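Local atomic coordinates of M64R (Myxoma virus, PDB entry 5CZ3), a protein that probably acts as a host-range factor of the poxvirus C7 family, a beta-sandwich protein that helps the virus multiply in different cell types. Residues I7-D12 / E58-A63; V20-V25 / F118-D123; V25-G30 / R109-V114; I37-A42 / I47-V52. One frame throughout, in Å; residues are numbered along the deposited sequence.

Contact 1 of 4, residues I7-D12 / E58-A63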
loop_
_atom_site.group_PDB
_atom_site.type_symbol
_atom_site.label_atom_id
_atom_site.label_comp_id
_atom_site.label_asym_id
_atom_site.label_seq_id
_atom_site.Cartn_x
_atom_site.Cartn_y
_atom_site.Cartn_z
ATOM N N ILE A 7 -3.308 -10.984 -15.166
ATOM C CA ILE A 7 -4.085 -10.243 -14.180
ATOM C C ILE A 7 -3.316 -9.014 -13.706
ATOM O O ILE A 7 -2.222 -9.133 -13.153
ATOM C CB ILE A 7 -4.439 -11.120 -12.966
ATOM C CG1 ILE A 7 -5.147 -12.398 -13.421
ATOM C CG2 ILE A 7 -5.295 -10.345 -11.980
ATOM C CD1 ILE A 7 -5.510 -13.333 -12.290
ATOM N N VAL A 8 -3.889 -7.835 -13.931
ATOM C CA VAL A 8 -3.229 -6.586 -13.562
ATOM C C VAL A 8 -4.126 -5.694 -12.708
ATOM O O VAL A 8 -5.020 -5.021 -13.222
ATOM C CB VAL A 8 -2.783 -5.791 -14.807
ATOM C CG1 VAL A 8 -2.029 -4.539 -14.393
ATOM C CG2 VAL A 8 -1.924 -6.658 -15.721
ATOM N N HIS A 9 -3.882 -5.695 -11.402
ATOM C CA HIS A 9 -4.612 -4.829 -10.483
ATOM C C HIS A 9 -4.016 -3.427 -10.475
ATOM O O HIS A 9 -2.926 -3.206 -11.001
ATOM C CB HIS A 9 -4.594 -5.400 -9.064
ATOM C CG HIS A 9 -5.108 -6.803 -8.965
ATOM N ND1 HIS A 9 -6.427 -7.131 -9.194
ATOM C CD2 HIS A 9 -4.481 -7.960 -8.647
ATOM C CE1 HIS A 9 -6.589 -8.432 -9.029
ATOM N NE2 HIS A 9 -5.424 -8.959 -8.697
ATOM N N LYS A 10 -4.737 -2.483 -9.879
ATOM C CA LYS A 10 -4.218 -1.137 -9.664
ATOM C C LYS A 10 -4.271 -0.807 -8.178
ATOM O O LYS A 10 -5.285 -1.044 -7.521
ATOM C CB LYS A 10 -5.012 -0.105 -10.468
ATOM C CG LYS A 10 -4.857 -0.224 -11.973
ATOM C CD LYS A 10 -5.697 0.823 -12.690
ATOM C CE LYS A 10 -5.534 0.734 -14.200
ATOM N N LEU A 11 -3.180 -0.264 -7.647
ATOM C CA LEU A 11 -3.118 0.046 -6.224
ATOM C C LEU A 11 -2.267 1.277 -5.925
ATOM O O LEU A 11 -1.086 1.325 -6.262
ATOM C CB LEU A 11 -2.573 -1.155 -5.445
ATOM C CG LEU A 11 -2.444 -0.962 -3.932
ATOM C CD1 LEU A 11 -3.806 -0.685 -3.313
ATOM C CD2 LEU A 11 -1.794 -2.175 -3.282
ATOM N N ASP A 12 -2.883 2.268 -5.288
ATOM C CA ASP A 12 -2.161 3.429 -4.785
ATOM C C ASP A 12 -2.243 3.474 -3.262
ATOM O O ASP A 12 -3.280 3.156 -2.679
ATOM C CB ASP A 12 -2.719 4.726 -5.374
ATOM C CG ASP A 12 -2.496 4.837 -6.868
ATOM O OD1 ASP A 12 -1.538 4.222 -7.385
ATOM O OD2 ASP A 12 -3.283 5.552 -7.524
ATOM N N GLU A 58 -12.415 -8.395 -14.363
ATOM C CA GLU A 58 -12.664 -9.237 -15.530
ATOM C C GLU A 58 -11.842 -10.523 -15.515
ATOM O O GLU A 58 -12.174 -11.487 -16.203
ATOM C CB GLU A 58 -12.376 -8.466 -16.820
ATOM C CG GLU A 58 -13.258 -7.252 -17.042
ATOM C CD GLU A 58 -13.252 -6.797 -18.487
ATOM N N ASN A 59 -10.774 -10.539 -14.726
ATOM C CA ASN A 59 -9.848 -11.664 -14.737
ATOM C C ASN A 59 -9.737 -12.378 -13.394
ATOM O O ASN A 59 -8.839 -13.196 -13.190
ATOM C CB ASN A 59 -8.469 -11.188 -15.189
ATOM C CG ASN A 59 -8.512 -10.479 -16.528
ATOM O OD1 ASN A 59 -9.258 -10.871 -17.426
ATOM N ND2 ASN A 59 -7.718 -9.424 -16.668
ATOM N N ILE A 60 -10.652 -12.070 -12.480
ATOM C CA ILE A 60 -10.686 -12.736 -11.182
ATOM C C ILE A 60 -12.102 -13.173 -10.828
ATOM O O ILE A 60 -13.077 -12.613 -11.328
ATOM C CB ILE A 60 -10.151 -11.827 -10.056
ATOM C CG1 ILE A 60 -10.996 -10.553 -9.950
ATOM C CG2 ILE A 60 -8.683 -11.494 -10.285
ATOM C CD1 ILE A 60 -10.534 -9.597 -8.871
ATOM N N VAL A 61 -12.209 -14.180 -9.969
ATOM C CA VAL A 61 -13.507 -14.613 -9.469
ATOM C C VAL A 61 -13.922 -13.727 -8.302
ATOM O O VAL A 61 -15.108 -13.477 -8.085
ATOM C CB VAL A 61 -13.492 -16.092 -9.029
ATOM C CG1 VAL A 61 -13.366 -17.004 -10.240
ATOM C CG2 VAL A 61 -12.360 -16.351 -8.042
ATOM N N GLU A 62 -12.926 -13.242 -7.566
ATOM C CA GLU A 62 -13.143 -12.365 -6.424
ATOM C C GLU A 62 -11.830 -11.706 -6.017
ATOM O O GLU A 62 -10.752 -12.248 -6.261
ATOM C CB GLU A 62 -13.735 -13.141 -5.245
ATOM C CG GLU A 62 -12.955 -14.389 -4.869
ATOM C CD GLU A 62 -13.528 -15.091 -3.655
ATOM O OE1 GLU A 62 -14.552 -14.616 -3.119
ATOM O OE2 GLU A 62 -12.955 -16.118 -3.234
ATOM N N ALA A 63 -11.925 -10.534 -5.399
ATOM C CA ALA A 63 -10.741 -9.816 -4.944
ATOM C C ALA A 63 -10.373 -10.224 -3.522
ATOM O O ALA A 63 -11.202 -10.157 -2.615
ATOM C CB ALA A 63 -10.965 -8.315 -5.027
#
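I7 lies across the backbone of N59 and against the side chain of I60, in a van der Waals contact that is mostly aliphatic and has no hydrogen bond across it. The delta methyl of I7 ends beside the N59 carbonyl, CD1 lying 3.5 Å from N59 O, and farther back I7 CG1 passes N59 CB at 4.0 Å, the two side chains running past each other in opposite senses. The other branch of the isoleucine, CG2, stands anti to its own backbone N (CG1 at chi1 -54°) and reaches I60 CG2 at 4.0 Å, the two side chains crossing at roughly a right angle. I60 CG2 is shared between two partners: it also meets the edge of the H9 imidazole, near the ring plane, at 3.9 Å from H9 CE1. Both ring nitrogens of H9 are hydrogen-bonded, NE2 with D31 OD1 and ND1 with the backbone N of D56, while N59 ND2 bonds to D56 OD2. The loop after strand 45-54 thus folds over the residues leading into strand 10-15. Because the D56 amide is the donor to ND1, H9 probably carries its proton on NE2, turned to D31, with its CE1 edge left to the aliphatic I60.

Contact 2 of 4, residues V20-V25 / F118-D123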
loop_
_atom_site.group_PDB
_atom_site.type_symbol
_atom_site.label_atom_id
_atom_site.label_comp_id
_atom_site.label_asym_id
_atom_site.label_seq_id
_atom_site.Cartn_x
_atom_site.Cartn_y
_atom_site.Cartn_z
ATOM N N VAL A 20 2.288 12.120 1.328
ATOM C CA VAL A 20 3.100 11.344 0.399
ATOM C C VAL A 20 2.244 10.363 -0.398
ATOM O O VAL A 20 1.409 9.654 0.167
ATOM C CB VAL A 20 4.210 10.569 1.144
ATOM C CG1 VAL A 20 4.889 9.571 0.218
ATOM C CG2 VAL A 20 5.226 11.535 1.738
ATOM N N SER A 21 2.449 10.331 -1.712
ATOM C CA SER A 21 1.725 9.409 -2.577
ATOM C C SER A 21 2.631 8.291 -3.080
ATOM O O SER A 21 3.504 8.520 -3.919
ATOM C CB SER A 21 1.116 10.151 -3.771
ATOM O OG SER A 21 0.112 11.061 -3.360
ATOM N N ILE A 22 2.427 7.086 -2.561
ATOM C CA ILE A 22 3.111 5.912 -3.080
ATOM C C ILE A 22 2.219 5.267 -4.134
ATOM O O ILE A 22 1.303 4.514 -3.805
ATOM C CB ILE A 22 3.440 4.895 -1.974
ATOM C CG1 ILE A 22 4.143 5.584 -0.805
ATOM C CG2 ILE A 22 4.306 3.778 -2.524
ATOM C CD1 ILE A 22 4.371 4.679 0.386
ATOM N N LYS A 23 2.488 5.569 -5.399
ATOM C CA LYS A 23 1.575 5.203 -6.475
ATOM C C LYS A 23 2.022 3.971 -7.253
ATOM O O LYS A 23 3.216 3.666 -7.328
ATOM C CB LYS A 23 1.398 6.385 -7.431
ATOM C CG LYS A 23 1.021 7.677 -6.728
ATOM C CD LYS A 23 0.341 8.648 -7.673
ATOM C CE LYS A 23 -1.082 8.210 -7.969
ATOM N NZ LYS A 23 -1.799 9.196 -8.822
ATOM N N HIS A 24 1.044 3.272 -7.827
ATOM C CA HIS A 24 1.272 2.081 -8.643
ATOM C C HIS A 24 2.059 1.018 -7.880
ATOM O O HIS A 24 3.041 0.471 -8.380
ATOM C CB HIS A 24 1.992 2.450 -9.944
ATOM C CG HIS A 24 1.200 3.354 -10.838
ATOM N ND1 HIS A 24 1.513 3.548 -12.166
ATOM C CD2 HIS A 24 0.107 4.116 -10.595
ATOM C CE1 HIS A 24 0.648 4.391 -12.702
ATOM N NE2 HIS A 24 -0.215 4.750 -11.770
ATOM N N VAL A 25 1.608 0.733 -6.664
ATOM C CA VAL A 25 2.235 -0.264 -5.807
ATOM C C VAL A 25 1.980 -1.677 -6.336
ATOM O O VAL A 25 2.761 -2.596 -6.096
ATOM C CB VAL A 25 1.716 -0.138 -4.359
ATOM C CG1 VAL A 25 2.385 -1.149 -3.447
ATOM C CG2 VAL A 25 1.945 1.274 -3.847
ATOM N N PHE A 118 9.539 0.139 0.626
ATOM C CA PHE A 118 9.811 1.566 0.729
ATOM C C PHE A 118 10.310 1.951 2.111
ATOM O O PHE A 118 10.120 1.220 3.083
ATOM C CB PHE A 118 8.557 2.383 0.409
ATOM C CG PHE A 118 7.842 1.941 -0.829
ATOM C CD1 PHE A 118 8.209 2.432 -2.068
ATOM C CD2 PHE A 118 6.790 1.043 -0.751
ATOM C CE1 PHE A 118 7.548 2.028 -3.212
ATOM C CE2 PHE A 118 6.124 0.634 -1.889
ATOM C CZ PHE A 118 6.505 1.127 -3.122
ATOM N N LEU A 119 10.949 3.111 2.185
ATOM C CA LEU A 119 11.274 3.733 3.459
ATOM C C LEU A 119 10.607 5.093 3.502
ATOM O O LEU A 119 10.670 5.845 2.530
ATOM C CB LEU A 119 12.787 3.878 3.647
ATOM N N VAL A 120 9.976 5.415 4.624
ATOM C CA VAL A 120 9.370 6.728 4.790
ATOM C C VAL A 120 9.742 7.338 6.139
ATOM O O VAL A 120 9.387 6.808 7.192
ATOM C CB VAL A 120 7.835 6.666 4.665
ATOM C CG1 VAL A 120 7.230 8.038 4.920
ATOM C CG2 VAL A 120 7.430 6.149 3.293
ATOM N N ASN A 121 10.466 8.450 6.097
ATOM C CA ASN A 121 10.854 9.167 7.305
ATOM C C ASN A 121 9.795 10.194 7.685
ATOM O O ASN A 121 9.805 11.306 7.175
ATOM C CB ASN A 121 12.208 9.852 7.103
ATOM C CG ASN A 121 12.800 10.386 8.396
ATOM O OD1 ASN A 121 12.104 10.978 9.221
ATOM N ND2 ASN A 121 14.100 10.177 8.575
ATOM N N THR A 122 8.903 9.836 8.602
ATOM C CA THR A 122 7.750 10.682 8.911
ATOM C C THR A 122 8.117 12.038 9.515
ATOM O O THR A 122 7.252 12.898 9.688
ATOM C CB THR A 122 6.789 9.972 9.876
ATOM O OG1 THR A 122 7.399 9.864 11.166
ATOM C CG2 THR A 122 6.442 8.584 9.356
ATOM N N ASP A 123 9.393 12.232 9.832
ATOM C CA ASP A 123 9.852 13.483 10.425
ATOM C C ASP A 123 10.416 14.430 9.374
ATOM O O ASP A 123 10.145 15.629 9.398
ATOM C CB ASP A 123 10.901 13.209 11.500
ATOM C CG ASP A 123 10.317 12.527 12.717
ATOM O OD1 ASP A 123 9.186 12.885 13.110
ATOM O OD2 ASP A 123 10.984 11.632 13.278
#
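The side chain of I22 fits into the hollow between F118 and V120 of the facing strand, its gamma methyl sitting as a bump on the face of the F118 phenyl ring. CG2 is displaced toward the rim, so F118 CZ is its nearest ring atom, at 3.5 Å. The line from I22 CG2 to the F118 ring centroid leans 19° from the normal, a CH-pi contact. A chi1 of -50° points CG2 away from the backbone N and down onto the ring, while the longer branch turns toward V120, where I22 CD1 approaches V120 CG2 at a looser 4.5 Å. V25 closes in from another direction: its CG1 meets the edge of the F118 ring, near the plane, 4.4 Å from F118 CE2. This is the interior of the beta-sandwich, strand 20-23 belonging to the antiparallel sheet and strand 117-121 to the mixed one, so the two meet through side chains and not through backbone bonds. I37 and C35 of strand 34-40 and I139 of strand 138-140 fill in around the same group. At the end of strand 117-121 N121 forms an Asx turn, its OD1 accepting from D123 N at 3.0 Å, in the carbonyl plane.

Contact 3 of 4, residues V25-G30 / R109-V114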
loop_
_atom_site.group_PDB
_atom_site.type_symbol
_atom_site.label_atom_id
_atom_site.label_comp_id
_atom_site.label_asym_id
_atom_site.label_seq_id
_atom_site.Cartn_x
_atom_site.Cartn_y
_atom_site.Cartn_z
ATOM N N VAL A 25 1.608 0.733 -6.664
ATOM C CA VAL A 25 2.235 -0.264 -5.807
ATOM C C VAL A 25 1.980 -1.677 -6.336
ATOM O O VAL A 25 2.761 -2.596 -6.096
ATOM C CB VAL A 25 1.716 -0.138 -4.359
ATOM C CG1 VAL A 25 2.385 -1.149 -3.447
ATOM C CG2 VAL A 25 1.945 1.274 -3.847
ATOM N N ASN A 26 0.886 -1.830 -7.073
ATOM C CA ASN A 26 0.484 -3.116 -7.639
ATOM C C ASN A 26 1.549 -3.791 -8.499
ATOM O O ASN A 26 2.338 -3.123 -9.168
ATOM C CB ASN A 26 -0.772 -2.926 -8.481
ATOM C CG ASN A 26 -0.576 -1.904 -9.581
ATOM O OD1 ASN A 26 -0.799 -0.709 -9.382
ATOM N ND2 ASN A 26 -0.143 -2.365 -10.750
ATOM N N LEU A 27 1.560 -5.120 -8.479
ATOM C CA LEU A 27 2.377 -5.886 -9.412
ATOM C C LEU A 27 1.886 -5.606 -10.827
ATOM O O LEU A 27 0.680 -5.503 -11.049
ATOM C CB LEU A 27 2.297 -7.384 -9.110
ATOM C CG LEU A 27 2.612 -7.852 -7.689
ATOM C CD1 LEU A 27 2.383 -9.351 -7.568
ATOM C CD2 LEU A 27 4.039 -7.492 -7.302
ATOM N N PHE A 28 2.798 -5.478 -11.786
ATOM C CA PHE A 28 2.360 -5.229 -13.155
ATOM C C PHE A 28 1.845 -6.518 -13.792
ATOM O O PHE A 28 1.350 -6.509 -14.919
ATOM C CB PHE A 28 3.474 -4.597 -14.007
ATOM C CG PHE A 28 4.780 -5.347 -13.999
ATOM C CD1 PHE A 28 4.933 -6.521 -14.720
ATOM C CD2 PHE A 28 5.876 -4.841 -13.318
ATOM C CE1 PHE A 28 6.142 -7.197 -14.726
ATOM C CE2 PHE A 28 7.086 -5.509 -13.323
ATOM C CZ PHE A 28 7.221 -6.688 -14.030
ATOM N N ASP A 29 1.962 -7.619 -13.053
ATOM C CA ASP A 29 1.331 -8.881 -13.424
ATOM C C ASP A 29 1.288 -9.837 -12.237
ATOM O O ASP A 29 2.321 -10.152 -11.645
ATOM C CB ASP A 29 2.060 -9.538 -14.594
ATOM C CG ASP A 29 1.378 -10.808 -15.060
ATOM O OD1 ASP A 29 0.385 -10.709 -15.811
ATOM O OD2 ASP A 29 1.834 -11.905 -14.673
ATOM N N GLY A 30 0.088 -10.297 -11.896
ATOM C CA GLY A 30 -0.089 -11.252 -10.817
ATOM C C GLY A 30 -1.288 -10.935 -9.946
ATOM O O GLY A 30 -1.534 -9.774 -9.619
ATOM N N ARG A 109 5.813 -16.861 -0.643
ATOM C CA ARG A 109 6.933 -16.007 -1.001
ATOM C C ARG A 109 6.958 -15.682 -2.466
ATOM O O ARG A 109 7.447 -14.672 -2.879
ATOM C CB ARG A 109 8.261 -16.637 -0.594
ATOM C CG ARG A 109 8.428 -16.770 0.896
ATOM C CD ARG A 109 9.633 -16.031 1.439
ATOM N NE ARG A 109 9.400 -15.611 2.814
ATOM C CZ ARG A 109 9.571 -14.373 3.264
ATOM N NH2 ARG A 109 9.323 -14.081 4.521
ATOM N N SER A 110 6.413 -16.562 -3.251
ATOM C CA SER A 110 6.350 -16.334 -4.689
ATOM C C SER A 110 5.666 -15.005 -5.003
ATOM O O SER A 110 5.863 -14.429 -6.073
ATOM C CB SER A 110 5.615 -17.482 -5.378
ATOM O OG SER A 110 4.379 -17.748 -4.738
ATOM N N TYR A 111 4.862 -14.528 -4.056
ATOM C CA TYR A 111 4.187 -13.243 -4.178
ATOM C C TYR A 111 4.838 -12.164 -3.316
ATOM O O TYR A 111 5.095 -11.059 -3.786
ATOM C CB TYR A 111 2.713 -13.383 -3.798
ATOM C CG TYR A 111 1.827 -13.870 -4.920
ATOM C CD1 TYR A 111 2.154 -13.622 -6.247
ATOM C CD2 TYR A 111 0.660 -14.574 -4.654
ATOM C CE1 TYR A 111 1.343 -14.063 -7.278
ATOM C CE2 TYR A 111 -0.157 -15.019 -5.677
ATOM C CZ TYR A 111 0.189 -14.761 -6.986
ATOM O OH TYR A 111 -0.621 -15.201 -8.006
ATOM N N THR A 112 5.101 -12.483 -2.054
ATOM C CA THR A 112 5.583 -11.481 -1.107
ATOM C C THR A 112 6.986 -10.981 -1.440
ATOM O O THR A 112 7.346 -9.856 -1.090
ATOM C CB THR A 112 5.582 -12.021 0.336
ATOM O OG1 THR A 112 6.555 -13.064 0.463
ATOM C CG2 THR A 112 4.206 -12.554 0.704
ATOM N N ASP A 113 7.774 -11.813 -2.115
ATOM C CA ASP A 113 9.148 -11.450 -2.453
ATOM C C ASP A 113 9.217 -10.404 -3.559
ATOM O O ASP A 113 10.242 -9.750 -3.732
ATOM C CB ASP A 113 9.950 -12.683 -2.871
ATOM C CG ASP A 113 10.259 -13.601 -1.705
ATOM O OD1 ASP A 113 10.070 -13.175 -0.547
ATOM O OD2 ASP A 113 10.690 -14.748 -1.948
ATOM N N VAL A 114 8.134 -10.247 -4.313
ATOM C CA VAL A 114 8.123 -9.256 -5.383
ATOM C C VAL A 114 7.249 -8.053 -5.037
ATOM O O VAL A 114 7.004 -7.194 -5.885
ATOM C CB VAL A 114 7.659 -9.864 -6.724
ATOM C CG1 VAL A 114 8.760 -10.731 -7.320
ATOM C CG2 VAL A 114 6.379 -10.656 -6.549
#
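L27 turns CD2 onto V114 and CD1 loosely toward Y111, joining a crossover of the beta-sandwich to the short helix that begins at R109. The segment 25-30 belongs to the loop that leaves strand 20-23 of the antiparallel sheet and leads to strand 34-40 of the mixed sheet. N26, just ahead of L27, makes a hydrogen bond from its ND2 to the carbonyl O of L27, 3.3 Å long and straight at the hydrogen (173°), though the donor comes from well above the carbonyl plane and misses the lone pairs. Its OD1 meanwhile takes the backbone N of L11 in strand 10-15. L27 itself carries the contact. A chi1 of -54° sets its CG opposite the carbonyl carbon, the leucine extends toward V114, and CD2 lies 3.3 Å from V114 O and 4.0 Å from V114 CG2. L27 CD1 stays farther from Y111 CD1, at 4.5 Å, oblique to the ring. F28 next turns to Y136, with which it stacks, and D29 binds N-terminal residues, OD1 to the amide of G6 and OD2 to that of E5. The backbone at G30, on the Y111 side of the loop, calls for glycine: a beta carbon there would run into the carbonyl O of D29 and press on L27 CD1. Y111 OH is hydrogen-bonded to E5 OE2.

Contact 4 of 4, residues I37-A42 / I47-V52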
loop_
_atom_site.group_PDB
_atom_site.type_symbol
_atom_site.label_atom_id
_atom_site.label_comp_id
_atom_site.label_asym_id
_atom_site.label_seq_id
_atom_site.Cartn_x
_atom_site.Cartn_y
_atom_site.Cartn_z
ATOM N N ILE A 37 6.726 -1.040 4.110
ATOM C CA ILE A 37 7.008 0.365 4.363
ATOM C C ILE A 37 7.746 0.555 5.682
ATOM O O ILE A 37 7.161 0.422 6.757
ATOM C CB ILE A 37 5.717 1.207 4.382
ATOM C CG1 ILE A 37 4.924 0.997 3.090
ATOM C CG2 ILE A 37 6.047 2.678 4.571
ATOM C CD1 ILE A 37 3.647 1.805 3.018
ATOM N N HIS A 38 9.037 0.857 5.588
ATOM C CA HIS A 38 9.834 1.180 6.763
ATOM C C HIS A 38 9.536 2.602 7.217
ATOM O O HIS A 38 9.946 3.569 6.574
ATOM C CB HIS A 38 11.327 1.017 6.473
ATOM C CG HIS A 38 11.752 -0.403 6.270
ATOM N ND1 HIS A 38 12.229 -1.191 7.296
ATOM C CD2 HIS A 38 11.770 -1.180 5.162
ATOM C CE1 HIS A 38 12.524 -2.390 6.828
ATOM N NE2 HIS A 38 12.254 -2.410 5.536
ATOM N N LEU A 39 8.810 2.721 8.323
ATOM C CA LEU A 39 8.451 4.022 8.868
ATOM C C LEU A 39 9.442 4.438 9.945
ATOM O O LEU A 39 9.621 3.737 10.939
ATOM C CB LEU A 39 7.032 3.993 9.434
ATOM C CG LEU A 39 5.925 3.614 8.450
ATOM C CD1 LEU A 39 4.679 3.169 9.197
ATOM C CD2 LEU A 39 5.613 4.784 7.533
ATOM N N LYS A 40 10.094 5.577 9.738
ATOM C CA LYS A 40 11.047 6.086 10.715
ATOM C C LYS A 40 10.472 7.323 11.400
ATOM O O LYS A 40 10.032 8.261 10.733
ATOM C CB LYS A 40 12.391 6.411 10.050
ATOM C CG LYS A 40 13.105 5.222 9.387
ATOM N N THR A 41 10.463 7.318 12.730
ATOM C CA THR A 41 9.969 8.464 13.490
ATOM C C THR A 41 10.694 8.633 14.823
ATOM O O THR A 41 11.103 7.658 15.453
ATOM C CB THR A 41 8.453 8.360 13.759
ATOM O OG1 THR A 41 8.001 9.548 14.421
ATOM C CG2 THR A 41 8.131 7.148 14.622
ATOM N N ALA A 42 10.849 9.883 15.244
ATOM C CA ALA A 42 11.496 10.192 16.513
ATOM C C ALA A 42 10.466 10.581 17.569
ATOM O O ALA A 42 10.771 10.625 18.761
ATOM C CB ALA A 42 12.517 11.304 16.331
ATOM N N ILE A 47 -0.190 7.435 12.203
ATOM C CA ILE A 47 0.050 7.406 10.767
ATOM C C ILE A 47 -1.167 6.849 10.038
ATOM O O ILE A 47 -1.582 5.716 10.276
ATOM C CB ILE A 47 1.292 6.570 10.417
ATOM C CG1 ILE A 47 2.521 7.131 11.131
ATOM C CG2 ILE A 47 1.519 6.557 8.914
ATOM C CD1 ILE A 47 3.772 6.317 10.916
ATOM N N THR A 48 -1.737 7.660 9.152
ATOM C CA THR A 48 -2.943 7.282 8.427
ATOM C C THR A 48 -2.616 6.788 7.022
ATOM O O THR A 48 -1.978 7.493 6.239
ATOM C CB THR A 48 -3.931 8.464 8.326
ATOM O OG1 THR A 48 -4.222 8.966 9.636
ATOM C CG2 THR A 48 -5.226 8.026 7.659
ATOM N N PHE A 49 -3.050 5.572 6.711
ATOM C CA PHE A 49 -2.896 5.018 5.370
ATOM C C PHE A 49 -4.237 4.967 4.649
ATOM O O PHE A 49 -5.219 4.463 5.190
ATOM C CB PHE A 49 -2.303 3.608 5.413
ATOM C CG PHE A 49 -0.929 3.534 6.012
ATOM C CD1 PHE A 49 -0.759 3.429 7.381
ATOM C CD2 PHE A 49 0.194 3.541 5.201
ATOM C CE1 PHE A 49 0.504 3.350 7.932
ATOM C CE2 PHE A 49 1.459 3.463 5.746
ATOM C CZ PHE A 49 1.615 3.368 7.113
ATOM N N ILE A 50 -4.277 5.487 3.428
ATOM C CA ILE A 50 -5.430 5.277 2.565
ATOM C C ILE A 50 -4.999 4.497 1.331
ATOM O O ILE A 50 -4.159 4.954 0.555
ATOM C CB ILE A 50 -6.097 6.603 2.153
ATOM C CG1 ILE A 50 -6.856 7.194 3.341
ATOM C CG2 ILE A 50 -7.052 6.382 0.989
ATOM C CD1 ILE A 50 -7.647 8.435 3.009
ATOM N N LEU A 51 -5.562 3.305 1.169
ATOM C CA LEU A 51 -5.237 2.448 0.036
ATOM C C LEU A 51 -6.393 2.412 -0.948
ATOM O O LEU A 51 -7.506 2.019 -0.595
ATOM C CB LEU A 51 -4.901 1.024 0.497
ATOM C CG LEU A 51 -3.727 0.806 1.458
ATOM C CD1 LEU A 51 -4.143 1.011 2.909
ATOM C CD2 LEU A 51 -3.129 -0.579 1.263
ATOM N N VAL A 52 -6.131 2.827 -2.181
ATOM C CA VAL A 52 -7.148 2.784 -3.221
ATOM C C VAL A 52 -6.884 1.612 -4.156
ATOM O O VAL A 52 -5.985 1.661 -4.996
ATOM C CB VAL A 52 -7.195 4.091 -4.024
ATOM C CG1 VAL A 52 -8.271 4.013 -5.096
ATOM C CG2 VAL A 52 -7.439 5.274 -3.093
#
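The F49 phenyl ring is met by two aliphatic tips from the strand across from it. L39 CD1 comes in at the edge, in the ring plane, 3.7 Å from F49 CZ, whereas I37 CD1 approaches obliquely and lies 3.9 Å from F49 CE2. I37 and F49 run alongside each other, pointing opposite ways. Beside them L39 and I47 meet end to end: L39 CD1, already at the phenyl edge, is also 3.7 Å from I47 CD1, so one methyl touches both the isoleucine tip and the ring edge, in directions about at right angles. In L39 the side chain leaves CA on the far side from the carbonyl carbon (chi1 -59°) and stays extended, which carries its tip across to the other strand. Strands 34-40 and 45-54 belong to the two different sheets of the beta-sandwich; the axes of 37-40 and 47-52 come within 11.4 Å and run roughly antiparallel, at 154°. Around them L15 of strand 10-15, V91 and I93 of strand 87-95, and V120 of strand 117-121 continue the same core. All four residues that meet here are buried, and every contact is carbon to carbon, so cohesion of the two sheets at this place rests on dispersion and the exclusion of water, without hydrogen bonds between the segments.

How the contacts relate
Contacts 2 and 4, with centres about 7 Å apart, both bridge the antiparallel and the mixed sheet and together form part of the sandwich interior; strands 34-40 and 117-121 are neighbours in the mixed sheet. Contacts 1 and 3 lie toward the other end of the molecule, their centres about 12 Å apart, where loops close over the strands; contacts 1 and 4 are about 24 Å apart. Segment 7-12 pairs with both 20-25 and 47-52, linking contact 1 to contacts 2 and 4. V25 belongs to contacts 2 and 3. Along the chain the segments of contact 1 alternate with those of contacts 2 and 3, and residues as distant in sequence as 20-25 and 118-123 come together in one sandwich.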